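Long-range contacts in DYNE8 (Micromonospora chersina, PDB 4AMM), which is the acyltransferase domain of the iterative enediyne polyketide synthase of dynemicin biosynthesis and probably transfers acyl units for polyketide chain building: residues Arg98-Pro104 with Pro169-His175; Asp154-Ile159 with Glu347-Gly351; Leu337-Ala342 with Ala358-Arg363. All coordinates share one frame. Residues are numbered along the deposited sequence.

Contact 1 of 3, residues Arg98-Pro104 with Pro169-His175; sequences RVGLLFP and PVGALGH
Two strands, 99-103 and 171-174, run parallel: their axes approach to 4.7 Å and cross at -21°. Both are extended, with L101 opposite A172, L102 opposite L173 and F103 opposite G174. L101 and F103 turn both backbone N and O to this partner, V99 its O; on the other edge G100 bonds to strand 344-347 and L102 to V346 and, just past that strand, V348. P169 CG packs 3.7 Å from L101 CG, a rigid apolar ring against a leucine. V170, at phi/psi -82/-20, kinks the chain and gives its N to V99 O (2.7 Å); its CG1 lies 3.7 Å from CZ over one face of the R98 guanidinium, whose NE bonds D341 O. G171, almost fully stretched (169/177) as glycine readily allows, offers its O to L101 N (3.0 Å). A172 is small enough to let L101 CB (3.9 Å from A172 CB) pack beside it and leaves the edge of the F103 ring, CE2, 3.8 Å from A172 CB; L101 and F103 both have chi1 m. L173 points to the other face, where its CG, with chi1 and chi2 both p, meets L102 CD2 at 3.8 Å. Its N bonds L101 O (3.0 Å) and its O takes F103 N (2.8 Å). G174 CA comes 3.2 Å from F103 O, and H175 N bonds F103 O (2.9 Å), its NE2 held by N240. This is the buried parallel sheet of an acyltransferase domain, whose strand 171-174 runs into what is probably the GxSxG nucleophile elbow (G174, S176, G178).

Contact 2 of 3, residues Asp154-Ile159 with Glu347-Gly351; sequences DSLAGI and EVGPG
Helix 144-165 is the connection of a beta-alpha-beta crossover, joining parallel strands 99-103 and 171-174, and one flank of it rests on the loop that follows strand 344-347 of the same sheet. The loop leaves the strand at V348 (phi/psi -116/87), straightens at G349 (166/178) and continues through P350 (-80/147) to G351, whose positive phi of 75° favours glycine. The closest CA pairs are S155 with G349 at 4.0 Å and G158 with V348 at 5.3 Å, so the helix comes very near the loop backbone. D154 points toward the loop with chi1 m, and its OD2 lies 3.6 Å from P350 CB, a van der Waals contact that leaves the carboxylate at a partly exposed margin. S155, also m, is short enough to fit: its OG sits 3.2 Å from V348 O and 3.4 Å from G349 CA, with I151 O in its own helix as another acceptor for the hydroxyl proton. G349 must be bare at this point, because a CB on it would fall 2.8 Å from S155 OG. One turn on, G158 is equally demanding. A CB there would lie 2.7 Å from V348 CG1, so the missing side chain is what lets the valine, chi1 t, press on the helix backbone, 3.6 Å from G158 C. V348 also packs on L101 and F103, which makes it a bridge between sheet and helix. At I159, finally, V348 CG1 reaches the backbone N at 3.7 Å and the side-chain CG1 at 4.3 Å.

Contact 3 of 3, residues Leu337-Ala342 with Ala358-Arg363; sequences LGLLDA and AEAAGR
The side chain of R363 is folded, with chi1, chi2 and chi3 all m, and its flat guanidinium suits a place where several backbone carbonyls gather. NH1 donates to L337 O (2.9 Å) and NH2 to L340 O (2.9 Å); a weak bond also joins NH1 to L340 O at 3.4 Å. NH2 gives a further bond to A342 O (3.0 Å). NE is served by a water 3.0 Å away, which in turn donates to A342 O at 3.3 Å. L340 is the first residue to leave helical angles: within its own segment L337 O receives a weak i to i+3 bond from L340 N (3.2 Å), which leaves it able to accept R363 NH1. L337, chi1 t and chi2 p, points toward the other segment, laying CD1 over one face of the guanidinium and CD2 3.7 Å from A361 CB and 4.1 Å from A358 CA, where alanines leave room for the leucine. L337, L340, A358 and R363 all touch L345 of the strand between the two helices. Beyond the second helix, R363 N bonds A358 O (2.9 Å) and G362 N bonds E359 O (2.9 Å). This Schellman motif, with glycine at C-prime (G362, phi 81°), ends helix 353-360, and the next residue, R363, carries its guanidinium to the carbonyls where helix 333-339 ends.

In the fold
Strand 99-103 of contact 1 lies between strands 171-174 and 344-347, and the other contacts build around it. Contact 2 touches contact 1 at the strand ends, where L102 O and V348 N are 2.8 Å apart, probably hydrogen-bonded; the centres are about 11 Å apart. Contact 3 is about 10 Å from contact 1 between centres, joined by the salt bridge of R98 NE to D341 OD2 (3.5 Å) and by L173 CD2 packing on L337 CA (3.6 Å). Contacts 2 and 3 do not touch: about 19 Å separates their centres and about 7 Å their nearest atoms. The probable nucleophile S176 directly follows contact 1, and the S155 side chain of contact 2 lies near, but does not touch, that probable elbow.

Contact 1 of 3, residues Arg98-Pro104 with Pro169-His175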
ATOM      1  N   ARG A  98       9.858 -13.072  -3.009  1.00 13.90           N
ATOM      2  CA  ARG A  98       8.452 -12.974  -3.428  1.00 15.25           C
ATOM      3  C   ARG A  98       7.947 -11.568  -3.078  1.00 14.02           C
ATOM      4  O   ARG A  98       8.049 -11.171  -1.903  1.00 14.75           O
ATOM      5  CB  ARG A  98       7.610 -13.958  -2.651  1.00 15.76           C
ATOM      6  CG  ARG A  98       7.902 -15.388  -3.145  1.00 17.61           C
ATOM      7  CD  ARG A  98       7.112 -16.450  -2.315  1.00 20.71           C
ATOM      8  NE  ARG A  98       5.704 -16.333  -2.555  1.00 20.71           N
ATOM      9  CZ  ARG A  98       5.054 -16.896  -3.569  1.00 20.66           C
ATOM     10  NH1 ARG A  98       5.719 -17.640  -4.468  1.00 23.32           N
ATOM     11  NH2 ARG A  98       3.751 -16.745  -3.730  1.00 24.88           N
ATOM     12  N   VAL A  99       7.432 -10.851  -4.095  1.00 12.54           N
ATOM     13  CA  VAL A  99       6.937  -9.460  -3.884  1.00 13.27           C
ATOM     14  C   VAL A  99       5.505  -9.449  -4.130  1.00 12.60           C
ATOM     15  O   VAL A  99       5.007  -9.919  -5.151  1.00 13.51           O
ATOM     16  CB  VAL A  99       7.671  -8.473  -4.839  1.00 12.80           C
ATOM     17  CG1 VAL A  99       7.080  -7.068  -4.644  1.00 15.46           C
ATOM     18  CG2 VAL A  99       9.165  -8.417  -4.495  1.00 14.53           C
ATOM     19  N   GLY A 100       4.730  -8.801  -3.194  1.00 11.95           N
ATOM     20  CA  GLY A 100       3.283  -8.637  -3.382  1.00 12.61           C
ATOM     21  C   GLY A 100       2.959  -7.177  -3.550  1.00 12.05           C
ATOM     22  O   GLY A 100       3.702  -6.348  -3.038  1.00 12.96           O
ATOM     23  N   LEU A 101       1.864  -6.860  -4.217  1.00 11.64           N
ATOM     24  CA  LEU A 101       1.378  -5.486  -4.332  1.00 11.39           C
ATOM     25  C   LEU A 101       0.225  -5.167  -3.399  1.00 11.35           C
ATOM     26  O   LEU A 101      -0.643  -5.968  -3.154  1.00 12.15           O
ATOM     27  CB  LEU A 101       0.938  -5.157  -5.759  1.00 12.11           C
ATOM     28  CG  LEU A 101       1.943  -5.526  -6.870  1.00 11.41           C
ATOM     29  CD1 LEU A 101       1.330  -5.129  -8.198  1.00 12.72           C
ATOM     30  CD2 LEU A 101       3.230  -4.771  -6.648  1.00 14.88           C
ATOM     31  N   LEU A 102       0.267  -3.937  -2.916  1.00 11.70           N
ATOM     32  CA  LEU A 102      -0.874  -3.349  -2.098  1.00 11.16           C
ATOM     33  C   LEU A 102      -1.472  -2.170  -2.783  1.00 10.44           C
ATOM     34  O   LEU A 102      -0.745  -1.228  -3.097  1.00 12.25           O
ATOM     35  CB  LEU A 102      -0.315  -2.917  -0.746  1.00 11.50           C
ATOM     36  CG  LEU A 102       0.470  -3.962   0.061  1.00 10.85           C
ATOM     37  CD1 LEU A 102       1.106  -3.284   1.338  1.00 15.20           C
ATOM     38  CD2 LEU A 102      -0.384  -5.109   0.501  1.00 16.63           C
ATOM     39  N   PHE A 103      -2.799  -2.213  -3.014  1.00  9.78           N
ATOM     40  CA  PHE A 103      -3.447  -1.080  -3.662  1.00 11.01           C
ATOM     41  C   PHE A 103      -4.349  -0.365  -2.627  1.00 11.21           C
ATOM     42  O   PHE A 103      -5.296  -0.984  -2.101  1.00 11.19           O
ATOM     43  CB  PHE A 103      -4.322  -1.570  -4.815  1.00 12.20           C
ATOM     44  CG  PHE A 103      -3.476  -1.989  -6.034  1.00 11.66           C
ATOM     45  CD1 PHE A 103      -3.095  -1.022  -6.927  1.00 12.64           C
ATOM     46  CD2 PHE A 103      -3.079  -3.313  -6.249  1.00 11.38           C
ATOM     47  CE1 PHE A 103      -2.290  -1.342  -8.057  1.00 12.65           C
ATOM     48  CE2 PHE A 103      -2.240  -3.628  -7.397  1.00 12.82           C
ATOM     49  CZ  PHE A 103      -1.877  -2.660  -8.285  1.00 11.96           C
ATOM     50  N   PRO A 104      -4.020   0.907  -2.322  1.00 11.99           N
ATOM     51  CA  PRO A 104      -4.732   1.581  -1.223  1.00 12.36           C
ATOM     52  C   PRO A 104      -6.121   1.990  -1.585  1.00 12.73           C
ATOM     53  O   PRO A 104      -6.541   2.172  -2.760  1.00 13.47           O
ATOM     54  CB  PRO A 104      -3.867   2.816  -1.004  1.00 14.13           C
ATOM     55  CG  PRO A 104      -3.357   3.143  -2.381  1.00 14.52           C
ATOM     56  CD  PRO A 104      -3.020   1.740  -2.986  1.00 12.29           C
ATOM     57  N   PRO A 169       5.468  -9.301  -9.604  1.00 14.30           N
ATOM     58  CA  PRO A 169       4.953  -9.647  -8.263  1.00 13.15           C
ATOM     59  C   PRO A 169       4.220 -10.985  -8.302  1.00 13.09           C
ATOM     60  O   PRO A 169       3.778 -11.438  -9.375  1.00 15.61           O
ATOM     61  CB  PRO A 169       3.976  -8.486  -7.937  1.00 14.72           C
ATOM     62  CG  PRO A 169       3.860  -7.707  -9.109  1.00 20.05           C
ATOM     63  CD  PRO A 169       4.575  -8.328 -10.299  1.00 14.46           C
ATOM     64  N   VAL A 170       4.072 -11.562  -7.120  1.00 13.61           N
ATOM     65  CA  VAL A 170       3.356 -12.850  -6.969  1.00 15.35           C
ATOM     66  C   VAL A 170       1.841 -12.643  -6.921  1.00 15.43           C
ATOM     67  O   VAL A 170       1.082 -13.608  -7.068  1.00 16.84           O
ATOM     68  CB  VAL A 170       3.835 -13.651  -5.733  1.00 16.85           C
ATOM     69  CG1 VAL A 170       5.343 -14.023  -5.828  1.00 20.15           C
ATOM     70  CG2 VAL A 170       3.576 -12.938  -4.444  1.00 18.12           C
ATOM     71  N   GLY A 171       1.368 -11.417  -6.604  1.00 13.14           N
ATOM     72  CA  GLY A 171      -0.087 -11.262  -6.447  1.00 14.79           C
ATOM     73  C   GLY A 171      -0.287  -9.904  -5.832  1.00 12.84           C
ATOM     74  O   GLY A 171       0.675  -9.197  -5.582  1.00 12.88           O
ATOM     75  N   ALA A 172      -1.551  -9.569  -5.664  1.00 12.83           N
ATOM     76  CA  ALA A 172      -1.907  -8.195  -5.193  1.00 12.54           C
ATOM     77  C   ALA A 172      -3.100  -8.341  -4.300  1.00 13.77           C
ATOM     78  O   ALA A 172      -3.891  -9.233  -4.372  1.00 14.25           O
ATOM     79  CB  ALA A 172      -2.241  -7.306  -6.335  1.00 14.10           C
ATOM     80  N   LEU A 173      -3.267  -7.297  -3.479  1.00 12.55           N
ATOM     81  CA  LEU A 173      -4.560  -7.070  -2.794  1.00 13.41           C
ATOM     82  C   LEU A 173      -4.849  -5.592  -2.813  1.00 12.95           C
ATOM     83  O   LEU A 173      -3.934  -4.750  -2.905  1.00 14.12           O
ATOM     84  CB  LEU A 173      -4.518  -7.569  -1.348  1.00 17.08           C
ATOM     85  CG  LEU A 173      -3.679  -6.864  -0.353  1.00 14.65           C
ATOM     86  CD1 LEU A 173      -4.388  -5.527   0.181  1.00 16.37           C
ATOM     87  CD2 LEU A 173      -3.366  -7.816   0.846  1.00 16.71           C
ATOM     88  N   GLY A 174      -6.134  -5.277  -2.728  1.00 11.34           N
ATOM     89  CA  GLY A 174      -6.584  -3.874  -2.651  1.00 11.45           C
ATOM     90  C   GLY A 174      -7.522  -3.701  -1.471  1.00 11.59           C
ATOM     91  O   GLY A 174      -8.380  -4.548  -1.221  1.00 13.68           O
ATOM     92  N   HIS A 175      -7.322  -2.596  -0.735  1.00 11.83           N
ATOM     93  CA  HIS A 175      -8.169  -2.246   0.449  1.00 11.65           C
ATOM     94  C   HIS A 175      -9.365  -1.437  -0.009  1.00 11.67           C
ATOM     95  O   HIS A 175      -9.235  -0.305  -0.436  1.00 12.31           O
ATOM     96  CB  HIS A 175      -7.283  -1.412   1.381  1.00 12.15           C
ATOM     97  CG  HIS A 175      -7.768  -1.333   2.805  1.00 11.24           C
ATOM     98  ND1 HIS A 175      -8.852  -0.524   3.162  1.00 14.46           N
ATOM     99  CD2 HIS A 175      -7.270  -1.865   3.960  1.00 11.91           C
ATOM    100  CE1 HIS A 175      -8.987  -0.604   4.482  1.00 13.91           C
ATOM    101  NE2 HIS A 175      -8.063  -1.411   4.988  1.00 12.55           N
TER

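Contact 2 of 3, residues Asp154-Ile159 with Glu347-Gly351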
ATOM      1  N   ASP A 154      -4.127   7.720  -9.611  1.00 15.79           N
ATOM      2  CA  ASP A 154      -2.718   7.592  -9.155  1.00 15.43           C
ATOM      3  C   ASP A 154      -2.339   6.126  -9.140  1.00 15.70           C
ATOM      4  O   ASP A 154      -1.204   5.769  -9.491  1.00 15.20           O
ATOM      5  CB  ASP A 154      -2.452   8.251  -7.798  1.00 16.45           C
ATOM      6  CG  ASP A 154      -2.452   9.771  -7.875  1.00 22.16           C
ATOM      7  OD1 ASP A 154      -2.077  10.355  -8.926  1.00 25.64           O
ATOM      8  OD2 ASP A 154      -2.795  10.382  -6.833  1.00 26.04           O
ATOM      9  N   SER A 155      -3.197   5.227  -8.663  1.00 13.51           N
ATOM     10  CA  SER A 155      -2.888   3.759  -8.705  1.00 14.54           C
ATOM     11  C   SER A 155      -2.642   3.303 -10.122  1.00 13.71           C
ATOM     12  O   SER A 155      -1.757   2.422 -10.365  1.00 13.58           O
ATOM     13  CB  SER A 155      -3.954   2.948  -7.991  1.00 13.81           C
ATOM     14  OG  SER A 155      -3.930   3.362  -6.612  1.00 17.30           O
ATOM     15  N   LEU A 156      -3.452   3.764 -11.059  1.00 14.67           N
ATOM     16  CA  LEU A 156      -3.277   3.300 -12.464  1.00 13.26           C
ATOM     17  C   LEU A 156      -1.954   3.849 -12.992  1.00 13.66           C
ATOM     18  O   LEU A 156      -1.292   3.162 -13.777  1.00 14.72           O
ATOM     19  CB  LEU A 156      -4.443   3.846 -13.329  1.00 14.19           C
ATOM     20  CG  LEU A 156      -5.733   3.157 -12.990  1.00 14.61           C
ATOM     21  CD1 LEU A 156      -6.909   3.932 -13.671  1.00 17.71           C
ATOM     22  CD2 LEU A 156      -5.813   1.660 -13.434  1.00 17.52           C
ATOM     23  N   ALA A 157      -1.526   5.034 -12.586  1.00 13.54           N
ATOM     24  CA  ALA A 157      -0.180   5.556 -12.949  1.00 13.56           C
ATOM     25  C   ALA A 157       0.862   4.679 -12.319  1.00 15.06           C
ATOM     26  O   ALA A 157       1.878   4.334 -12.994  1.00 14.52           O
ATOM     27  CB  ALA A 157      -0.024   6.975 -12.484  1.00 14.42           C
ATOM     28  N   GLY A 158       0.697   4.229 -11.076  1.00 13.61           N
ATOM     29  CA  GLY A 158       1.663   3.242 -10.536  1.00 11.70           C
ATOM     30  C   GLY A 158       1.658   1.942 -11.297  1.00 11.42           C
ATOM     31  O   GLY A 158       2.764   1.391 -11.416  1.00 12.12           O
ATOM     32  N   ILE A 159       0.521   1.437 -11.761  1.00 12.03           N
ATOM     33  CA  ILE A 159       0.565   0.225 -12.562  1.00 12.33           C
ATOM     34  C   ILE A 159       1.336   0.521 -13.865  1.00 12.92           C
ATOM     35  O   ILE A 159       2.113  -0.359 -14.295  1.00 13.40           O
ATOM     36  CB  ILE A 159      -0.852  -0.203 -12.850  1.00 11.88           C
ATOM     37  CG1 ILE A 159      -1.514  -0.720 -11.545  1.00 13.52           C
ATOM     38  CG2 ILE A 159      -0.889  -1.282 -13.957  1.00 13.32           C
ATOM     39  CD1 ILE A 159      -3.041  -0.835 -11.625  1.00 14.87           C
ATOM     40  N   GLU A 347       3.472  -0.935  -2.069  1.00 12.43           N
ATOM     41  CA  GLU A 347       2.192  -0.214  -2.273  1.00 12.55           C
ATOM     42  C   GLU A 347       2.222   0.621  -3.539  1.00 13.12           C
ATOM     43  O   GLU A 347       3.198   1.373  -3.794  1.00 14.98           O
ATOM     44  CB  GLU A 347       1.928   0.608  -0.986  1.00 13.30           C
ATOM     45  CG  GLU A 347       0.613   1.406  -1.017  1.00 17.21           C
ATOM     46  CD  GLU A 347       0.345   2.120   0.310  1.00 20.48           C
ATOM     47  OE1 GLU A 347       1.208   2.103   1.211  1.00 18.11           O
ATOM     48  OE2 GLU A 347      -0.793   2.493   0.479  1.00 20.47           O
ATOM     49  N   VAL A 348       1.157   0.448  -4.332  1.00 12.97           N
ATOM     50  CA  VAL A 348       1.051   1.083  -5.691  1.00 15.37           C
ATOM     51  C   VAL A 348      -0.113   2.089  -5.743  1.00 17.53           C
ATOM     52  O   VAL A 348      -1.256   1.767  -6.061  1.00 18.00           O
ATOM     53  CB  VAL A 348       0.780  -0.050  -6.695  1.00 14.75           C
ATOM     54  CG1 VAL A 348       0.825   0.439  -8.183  1.00 16.39           C
ATOM     55  CG2 VAL A 348       1.818  -1.174  -6.572  1.00 18.55           C
ATOM     56  N   GLY A 349       0.171   3.319  -5.356  1.00 19.21           N
ATOM     57  CA  GLY A 349      -0.956   4.237  -5.204  1.00 19.71           C
ATOM     58  C   GLY A 349      -0.346   5.342  -4.446  1.00 20.70           C
ATOM     59  O   GLY A 349       0.877   5.381  -4.117  1.00 21.47           O
ATOM     60  N   PRO A 350      -1.194   6.349  -4.208  1.00 19.28           N
ATOM     61  CA  PRO A 350      -0.758   7.532  -3.514  1.00 19.44           C
ATOM     62  C   PRO A 350      -0.734   7.265  -2.019  1.00 18.06           C
ATOM     63  O   PRO A 350      -1.565   6.524  -1.516  1.00 19.81           O
ATOM     64  CB  PRO A 350      -1.881   8.541  -3.865  1.00 20.08           C
ATOM     65  CG  PRO A 350      -3.075   7.765  -4.165  1.00 19.63           C
ATOM     66  CD  PRO A 350      -2.622   6.354  -4.587  1.00 18.99           C
ATOM     67  N   GLY A 351       0.221   7.917  -1.367  1.00 20.19           N
ATOM     68  CA  GLY A 351       0.405   7.877   0.075  1.00 19.33           C
ATOM     69  C   GLY A 351       1.014   6.552   0.521  1.00 18.20           C
ATOM     70  O   GLY A 351       1.493   5.768  -0.297  1.00 21.28           O
TER

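Contact 3 of 3, residues Leu337-Ala342 with Ala358-Arg363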
ATOM      1  N   LEU A 337      -4.129 -10.093   3.611  1.00 12.81           N
ATOM      2  CA  LEU A 337      -2.718  -9.904   3.752  1.00 12.50           C
ATOM      3  C   LEU A 337      -2.079 -11.206   4.183  1.00 13.26           C
ATOM      4  O   LEU A 337      -0.970 -11.524   3.686  1.00 12.86           O
ATOM      5  CB  LEU A 337      -2.423  -8.763   4.773  1.00 12.04           C
ATOM      6  CG  LEU A 337      -0.970  -8.451   5.024  1.00 12.38           C
ATOM      7  CD1 LEU A 337      -0.304  -7.869   3.819  1.00 15.61           C
ATOM      8  CD2 LEU A 337      -0.858  -7.499   6.290  1.00 14.08           C
ATOM      9  N   GLY A 338      -2.732 -11.951   5.013  1.00 13.47           N
ATOM     10  CA  GLY A 338      -2.205 -13.241   5.477  1.00 14.85           C
ATOM     11  C   GLY A 338      -2.136 -14.195   4.294  1.00 15.75           C
ATOM     12  O   GLY A 338      -1.208 -15.078   4.302  1.00 20.04           O
ATOM     13  N   LEU A 339      -2.988 -14.080   3.293  1.00 15.48           N
ATOM     14  CA  LEU A 339      -2.938 -15.001   2.136  1.00 16.66           C
ATOM     15  C   LEU A 339      -1.763 -14.676   1.279  1.00 17.83           C
ATOM     16  O   LEU A 339      -1.193 -15.588   0.615  1.00 18.16           O
ATOM     17  CB  LEU A 339      -4.202 -14.848   1.280  1.00 19.38           C
ATOM     18  CG  LEU A 339      -5.441 -15.498   1.837  1.00 23.16           C
ATOM     19  CD1 LEU A 339      -6.551 -15.101   0.858  1.00 27.34           C
ATOM     20  CD2 LEU A 339      -5.326 -17.037   1.877  1.00 25.70           C
ATOM     21  N   LEU A 340      -1.402 -13.411   1.137  1.00 17.00           N
ATOM     22  CA  LEU A 340      -0.384 -12.996   0.198  1.00 18.12           C
ATOM     23  C   LEU A 340       0.956 -13.342   0.800  1.00 21.05           C
ATOM     24  O   LEU A 340       1.399 -12.730   1.738  1.00 22.68           O
ATOM     25  CB  LEU A 340      -0.626 -11.473  -0.123  1.00 18.58           C
ATOM     26  CG  LEU A 340       0.190 -10.731  -1.149  1.00 17.84           C
ATOM     27  CD1 LEU A 340       0.250 -11.423  -2.547  1.00 19.65           C
ATOM     28  CD2 LEU A 340      -0.317  -9.264  -1.235  1.00 19.56           C
ATOM     29  N   ASP A 341       1.606 -14.388   0.306  1.00 21.61           N
ATOM     30  CA  ASP A 341       2.885 -14.881   0.851  1.00 23.34           C
ATOM     31  C   ASP A 341       4.006 -14.141   0.134  1.00 21.81           C
ATOM     32  O   ASP A 341       4.254 -14.372  -1.051  1.00 23.79           O
ATOM     33  CB  ASP A 341       2.931 -16.382   0.632  1.00 23.52           C
ATOM     34  CG  ASP A 341       4.373 -16.994   0.882  1.00 31.59           C
ATOM     35  OD1 ASP A 341       5.216 -16.382   1.614  1.00 33.79           O
ATOM     36  OD2 ASP A 341       4.646 -18.088   0.302  1.00 35.98           O
ATOM     37  N   ALA A 342       4.595 -13.162   0.815  1.00 21.06           N
ATOM     38  CA  ALA A 342       5.528 -12.305   0.140  1.00 18.42           C
ATOM     39  C   ALA A 342       6.510 -11.818   1.160  1.00 18.84           C
ATOM     40  O   ALA A 342       6.129 -11.397   2.261  1.00 19.42           O
ATOM     41  CB  ALA A 342       4.822 -11.077  -0.510  1.00 20.44           C
ATOM     42  N   ALA A 358       0.392  -2.686   6.825  1.00 13.53           N
ATOM     43  CA  ALA A 358       1.168  -3.903   6.712  1.00 13.25           C
ATOM     44  C   ALA A 358       2.299  -3.999   7.722  1.00 15.27           C
ATOM     45  O   ALA A 358       2.559  -5.015   8.268  1.00 15.14           O
ATOM     46  CB  ALA A 358       1.706  -4.053   5.272  1.00 16.32           C
ATOM     47  N   GLU A 359       2.965  -2.857   7.931  1.00 14.70           N
ATOM     48  CA  GLU A 359       3.987  -2.806   8.969  1.00 16.58           C
ATOM     49  C   GLU A 359       3.357  -3.099  10.358  1.00 15.52           C
ATOM     50  O   GLU A 359       3.966  -3.812  11.177  1.00 16.54           O
ATOM     51  CB  GLU A 359       4.689  -1.467   8.977  1.00 18.67           C
ATOM     52  CG  GLU A 359       5.679  -1.273   7.822  1.00 22.23           C
ATOM     53  CD  GLU A 359       6.519   0.071   7.969  1.00 28.23           C
ATOM     54  OE1 GLU A 359       5.976   1.134   8.443  1.00 33.76           O
ATOM     55  OE2 GLU A 359       7.726   0.021   7.610  1.00 33.73           O
ATOM     56  N   ALA A 360       2.145  -2.547  10.575  1.00 14.80           N
ATOM     57  CA  ALA A 360       1.483  -2.850  11.879  1.00 16.89           C
ATOM     58  C   ALA A 360       1.199  -4.324  12.028  1.00 17.58           C
ATOM     59  O   ALA A 360       0.952  -4.827  13.132  1.00 17.75           O
ATOM     60  CB  ALA A 360       0.215  -1.960  12.065  1.00 16.80           C
ATOM     61  N   ALA A 361       1.130  -5.101  10.927  1.00 19.57           N
ATOM     62  CA  ALA A 361       0.960  -6.567  10.993  1.00 21.73           C
ATOM     63  C   ALA A 361       2.255  -7.349  10.982  1.00 20.77           C
ATOM     64  O   ALA A 361       2.329  -8.604  10.879  1.00 24.32           O
ATOM     65  CB  ALA A 361       0.066  -7.034   9.833  1.00 23.84           C
ATOM     66  N   GLY A 362       3.358  -6.622  11.114  1.00 19.76           N
ATOM     67  CA  GLY A 362       4.660  -7.239  11.158  1.00 22.18           C
ATOM     68  C   GLY A 362       5.219  -7.606   9.794  1.00 22.01           C
ATOM     69  O   GLY A 362       6.188  -8.332   9.728  1.00 23.10           O
ATOM     70  N   ARG A 363       4.631  -7.060   8.735  1.00 18.32           N
ATOM     71  CA  ARG A 363       5.150  -7.349   7.377  1.00 18.80           C
ATOM     72  C   ARG A 363       6.119  -6.216   6.947  1.00 18.58           C
ATOM     73  O   ARG A 363       6.167  -5.111   7.540  1.00 22.65           O
ATOM     74  CB  ARG A 363       3.965  -7.486   6.414  1.00 15.29           C
ATOM     75  CG  ARG A 363       2.946  -8.575   6.716  1.00 17.14           C
ATOM     76  CD  ARG A 363       3.595  -9.995   6.667  1.00 18.13           C
ATOM     77  NE  ARG A 363       3.808 -10.284   5.241  1.00 17.04           N
ATOM     78  CZ  ARG A 363       2.908 -10.779   4.362  1.00 18.35           C
ATOM     79  NH1 ARG A 363       1.654 -11.068   4.739  1.00 16.13           N
ATOM     80  NH2 ARG A 363       3.290 -10.925   3.068  1.00 18.53           N
TER
HETATM   81  O   HOH W   1       6.613  -9.384   4.789  1.00 23.36           O